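Local coordinates for tRNA uridine(34) acetyltransferase (Methanocaldococcus infernus, PDB 6IA8), which acetylates the wobble uridine of tRNAs, using acetyl-CoA and radical S-adenosyl-L-methionine chemistry to form 5-(carboxymethyl)uridine at position 34, at residues 149-152 against 153-156; 235-238 against 239-243. All coordinates share one frame; numbering follows the deposited sequence.

Overall arrangement
Neither contact closes a long loop: each is a local helical contact between residues a turn apart, and the two follow in series along the radical SAM core. Contact 1 comes first, on the opening turns of helix 149-164, the first of two helices between parallel strands 134-140 and 184-192. Further on, contact 2 occupies much of helix 234-245, which lies in the connection from strand 212-218 to strand 250-255 of the same sheet. They neither nest nor cross, and their centres lie 25 Å apart, with nearest atoms about 15 Å apart. Helix 199-208 lies between them in the fold, meeting Ile149, Gln152 and Asp153 of contact 1 and Leu243 of contact 2.

Contact 1: 149-152 against 153-156; sequences IEYQ and DWFI. With SO4 (sulfate ion), chain F.
Tyr151 O receives the amide of Phe155 in the shortest hydrogen bond joining 149-152 to 153-156, with Phe155 N at 2.8 Å. One turn is thus fixed, and the Tyr151 and Phe155 side chains run side by side from it. Both have CG anti to the backbone N, which carries the phenol over the next turn: Tyr151 OH comes within 3.3 Å of Phe155 CD2, while Phe155 CB lies above one face of the tyrosine ring, toward its rim. At another point of the ring, on the same side of its plane, CE1 of Tyr151 touches Trp154 CZ3 at 3.9 Å. The three rings form an aromatic cluster with oblique planes, the tyrosine turned 45° from the six-membered indole ring and 39° from the phenylalanine. In the radical SAM core this helix follows strand 134-140 of the parallel sheet, and Phe155 and Ile156 pack on Ile139 of that strand. The phenol OH is hydrogen-bonded to Ser70 N, and Arg147 makes a cation-pi contact with the ring. A leucine in place of Tyr151 would probably leave Ser70 N without this acceptor and Trp154 and Phe155 without the ring that bridges them. The far edge of the indole meets a sulfate ion, probably from the crystallisation liquor and shared with Lys157, Trp154 NE1 giving a 3.0 Å hydrogen bond to sulfate O4 near the ring plane. Beyond the rings, Ile149 CG2 rests 3.6 Å from Asp153 OD2, in a carboxylate held by Lys207 (salt bridge) and Gln204 (hydrogen bond).

Contact 2: 235-238 against 239-243; sequences EDTI and KATQL
Thr237 O is gripped twice by Thr241: its OG1 donates at 2.7 Å and its amide N at 2.9 Å, the two arriving from opposite faces of the carbonyl plane. The hydroxyl can fold back in this way because OG1 sits beside the backbone N, anti to the carbonyl carbon (chi1 -65°). Since its proton goes to Thr237 O, the same oxygen can act as acceptor toward Tyr253 OH, to which it is also hydrogen-bonded. Thr237 CG2 lies alongside, 4.1 Å from Thr241 OG1, a looser approach. The backbone around this pair is ordinary alpha-helix: Lys239 N bonds Glu235 O, Ala240 N bonds Asp236 O at 2.9 Å, and Gln242 N bonds Ile238 O at 3.2 Å. This helix forms the main part of the crossover between parallel strands 212-218 and 250-255, and its buried side rests on the first of them, with Thr237 on Val217 and both Ala240 and Thr241 on Leu215. Elsewhere on the helix, Lys239 NZ reaches Gln242 OE1 at 3.0 Å, in the carbonyl plane, by a chain bent at chi2 (58°), although the lysine is poorly ordered. The amide is then used at both ends, as Gln242 NE2 donates to Asp246 OD2, while nearer the start of the helix Asp236 OD2 accepts from Ser233 N and Glu235 OE1 takes a hydrogen bond from Asn222 ND2.

Contact 1: 149-152 against 153-156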
# COMPACT_ATOMS: atom_id res chain seq x y z
N ILE A 149 -20.14 -3.48 12.42
CA ILE A 149 -18.98 -3.08 13.23
C ILE A 149 -18.61 -4.18 14.21
O ILE A 149 -17.43 -4.44 14.47
CB ILE A 149 -19.28 -1.75 13.94
CG1 ILE A 149 -19.21 -0.59 12.93
CG2 ILE A 149 -18.28 -1.52 15.05
CD1 ILE A 149 -19.87 0.67 13.42
N GLU A 150 -19.62 -4.84 14.78
CA GLU A 150 -19.38 -5.95 15.69
C GLU A 150 -18.46 -6.98 15.06
O GLU A 150 -17.51 -7.45 15.69
CB GLU A 150 -20.70 -6.61 16.09
CG GLU A 150 -20.54 -7.91 16.87
CD GLU A 150 -21.88 -8.56 17.18
OE1 GLU A 150 -22.88 -8.21 16.52
OE2 GLU A 150 -21.94 -9.41 18.10
N TYR A 151 -18.72 -7.32 13.79
CA TYR A 151 -17.89 -8.30 13.09
C TYR A 151 -16.50 -7.76 12.81
O TYR A 151 -15.51 -8.48 12.98
CB TYR A 151 -18.56 -8.73 11.79
CG TYR A 151 -17.72 -9.69 10.97
CD1 TYR A 151 -17.78 -11.05 11.19
CD2 TYR A 151 -16.88 -9.22 9.97
CE1 TYR A 151 -17.01 -11.92 10.45
CE2 TYR A 151 -16.11 -10.10 9.22
CZ TYR A 151 -16.18 -11.44 9.46
OH TYR A 151 -15.41 -12.32 8.72
N GLN A 152 -16.39 -6.50 12.37
CA GLN A 152 -15.08 -5.93 12.09
C GLN A 152 -14.20 -5.92 13.33
O GLN A 152 -13.01 -6.28 13.27
CB GLN A 152 -15.21 -4.50 11.56
CG GLN A 152 -16.09 -4.30 10.34
CD GLN A 152 -16.06 -2.86 9.86
OE1 GLN A 152 -15.01 -2.24 9.83
NE2 GLN A 152 -17.22 -2.32 9.50
N ASP A 153 -14.73 -5.42 14.45
CA ASP A 153 -13.95 -5.34 15.68
C ASP A 153 -13.49 -6.72 16.09
O ASP A 153 -12.32 -6.93 16.43
CB ASP A 153 -14.77 -4.68 16.79
CG ASP A 153 -15.01 -3.22 16.55
OD1 ASP A 153 -14.47 -2.67 15.55
OD2 ASP A 153 -15.74 -2.61 17.36
N TRP A 154 -14.40 -7.70 16.05
CA TRP A 154 -14.06 -9.06 16.45
C TRP A 154 -13.01 -9.65 15.53
O TRP A 154 -12.04 -10.25 15.99
CB TRP A 154 -15.34 -9.92 16.47
CG TRP A 154 -15.09 -11.39 16.63
CD1 TRP A 154 -14.91 -12.07 17.80
CD2 TRP A 154 -14.99 -12.36 15.57
NE1 TRP A 154 -14.70 -13.42 17.52
CE2 TRP A 154 -14.75 -13.61 16.17
CE3 TRP A 154 -15.10 -12.28 14.17
CZ2 TRP A 154 -14.61 -14.78 15.42
CZ3 TRP A 154 -14.96 -13.44 13.43
CH2 TRP A 154 -14.70 -14.67 14.06
N PHE A 155 -13.16 -9.45 14.22
CA PHE A 155 -12.23 -10.07 13.27
C PHE A 155 -10.82 -9.56 13.48
O PHE A 155 -9.85 -10.34 13.52
CB PHE A 155 -12.70 -9.78 11.84
CG PHE A 155 -11.99 -10.60 10.81
CD1 PHE A 155 -10.76 -10.20 10.32
CD2 PHE A 155 -12.56 -11.77 10.33
CE1 PHE A 155 -10.12 -10.96 9.36
CE2 PHE A 155 -11.92 -12.53 9.37
CZ PHE A 155 -10.71 -12.14 8.88
N ILE A 156 -10.67 -8.25 13.63
CA ILE A 156 -9.34 -7.68 13.84
C ILE A 156 -8.80 -8.09 15.20
O ILE A 156 -7.61 -8.40 15.35
CB ILE A 156 -9.36 -6.15 13.68
CG1 ILE A 156 -9.74 -5.77 12.24
CG2 ILE A 156 -8.00 -5.59 14.08
CD1 ILE A 156 -8.87 -6.32 11.17
S SO4 F . -13.64 -14.47 21.36
O1 SO4 F . -13.73 -13.01 21.47
O2 SO4 F . -12.23 -14.87 21.35
O3 SO4 F . -14.32 -15.08 22.50
O4 SO4 F . -14.28 -14.93 20.12

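Contact 2: 235-238 against 239-243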
# COMPACT_ATOMS: atom_id res chain seq x y z
N GLU A 235 -15.99 9.68 -9.38
CA GLU A 235 -16.25 10.63 -8.31
C GLU A 235 -16.09 9.99 -6.93
O GLU A 235 -15.55 10.62 -6.01
CB GLU A 235 -17.65 11.25 -8.46
CG GLU A 235 -17.77 12.23 -9.62
CD GLU A 235 -17.89 11.56 -11.00
OE1 GLU A 235 -18.16 10.34 -11.09
OE2 GLU A 235 -17.70 12.26 -12.00
N ASP A 236 -16.59 8.76 -6.75
CA ASP A 236 -16.38 8.05 -5.50
C ASP A 236 -14.89 7.86 -5.21
O ASP A 236 -14.45 8.00 -4.06
CB ASP A 236 -17.05 6.68 -5.55
CG ASP A 236 -18.56 6.76 -5.70
OD1 ASP A 236 -19.18 7.69 -5.14
OD2 ASP A 236 -19.11 5.88 -6.39
N THR A 237 -14.12 7.47 -6.22
CA THR A 237 -12.68 7.28 -6.02
C THR A 237 -12.01 8.60 -5.62
O THR A 237 -11.13 8.63 -4.73
CB THR A 237 -12.06 6.74 -7.32
OG1 THR A 237 -12.54 5.41 -7.58
CG2 THR A 237 -10.52 6.73 -7.25
N ILE A 238 -12.38 9.68 -6.29
CA ILE A 238 -11.77 10.98 -6.01
C ILE A 238 -12.09 11.43 -4.59
O ILE A 238 -11.20 11.87 -3.86
CB ILE A 238 -12.22 12.01 -7.05
CG1 ILE A 238 -11.66 11.63 -8.42
CG2 ILE A 238 -11.80 13.41 -6.62
CD1 ILE A 238 -12.14 12.51 -9.59
N LYS A 239 -13.34 11.30 -4.16
CA LYS A 239 -13.72 11.74 -2.82
C LYS A 239 -13.08 10.86 -1.75
O LYS A 239 -12.59 11.35 -0.73
CB LYS A 239 -15.25 11.72 -2.67
CG LYS A 239 -15.75 12.17 -1.31
CD LYS A 239 -15.28 13.58 -0.98
CE LYS A 239 -15.96 14.13 0.26
NZ LYS A 239 -15.43 15.46 0.66
N ALA A 240 -13.18 9.54 -1.91
CA ALA A 240 -12.51 8.63 -0.97
C ALA A 240 -11.03 8.96 -0.84
O ALA A 240 -10.48 8.94 0.27
CB ALA A 240 -12.68 7.17 -1.42
N THR A 241 -10.36 9.21 -1.96
CA THR A 241 -8.93 9.50 -1.91
C THR A 241 -8.65 10.73 -1.05
O THR A 241 -7.73 10.71 -0.21
CB THR A 241 -8.39 9.71 -3.33
OG1 THR A 241 -8.48 8.50 -4.12
CG2 THR A 241 -6.90 10.15 -3.29
N GLN A 242 -9.44 11.79 -1.21
CA GLN A 242 -9.24 13.00 -0.42
C GLN A 242 -9.53 12.76 1.06
O GLN A 242 -8.80 13.24 1.93
CB GLN A 242 -10.15 14.10 -0.95
CG GLN A 242 -10.13 15.38 -0.11
CD GLN A 242 -11.30 15.51 0.82
OE1 GLN A 242 -12.44 15.31 0.42
NE2 GLN A 242 -11.03 15.89 2.08
N LEU A 243 -10.61 12.06 1.38
CA LEU A 243 -10.93 11.82 2.78
C LEU A 243 -9.85 10.96 3.44
O LEU A 243 -9.51 11.17 4.60
CB LEU A 243 -12.29 11.14 2.90
CG LEU A 243 -13.50 12.00 2.51
CD1 LEU A 243 -14.74 11.12 2.50
CD2 LEU A 243 -13.66 13.15 3.47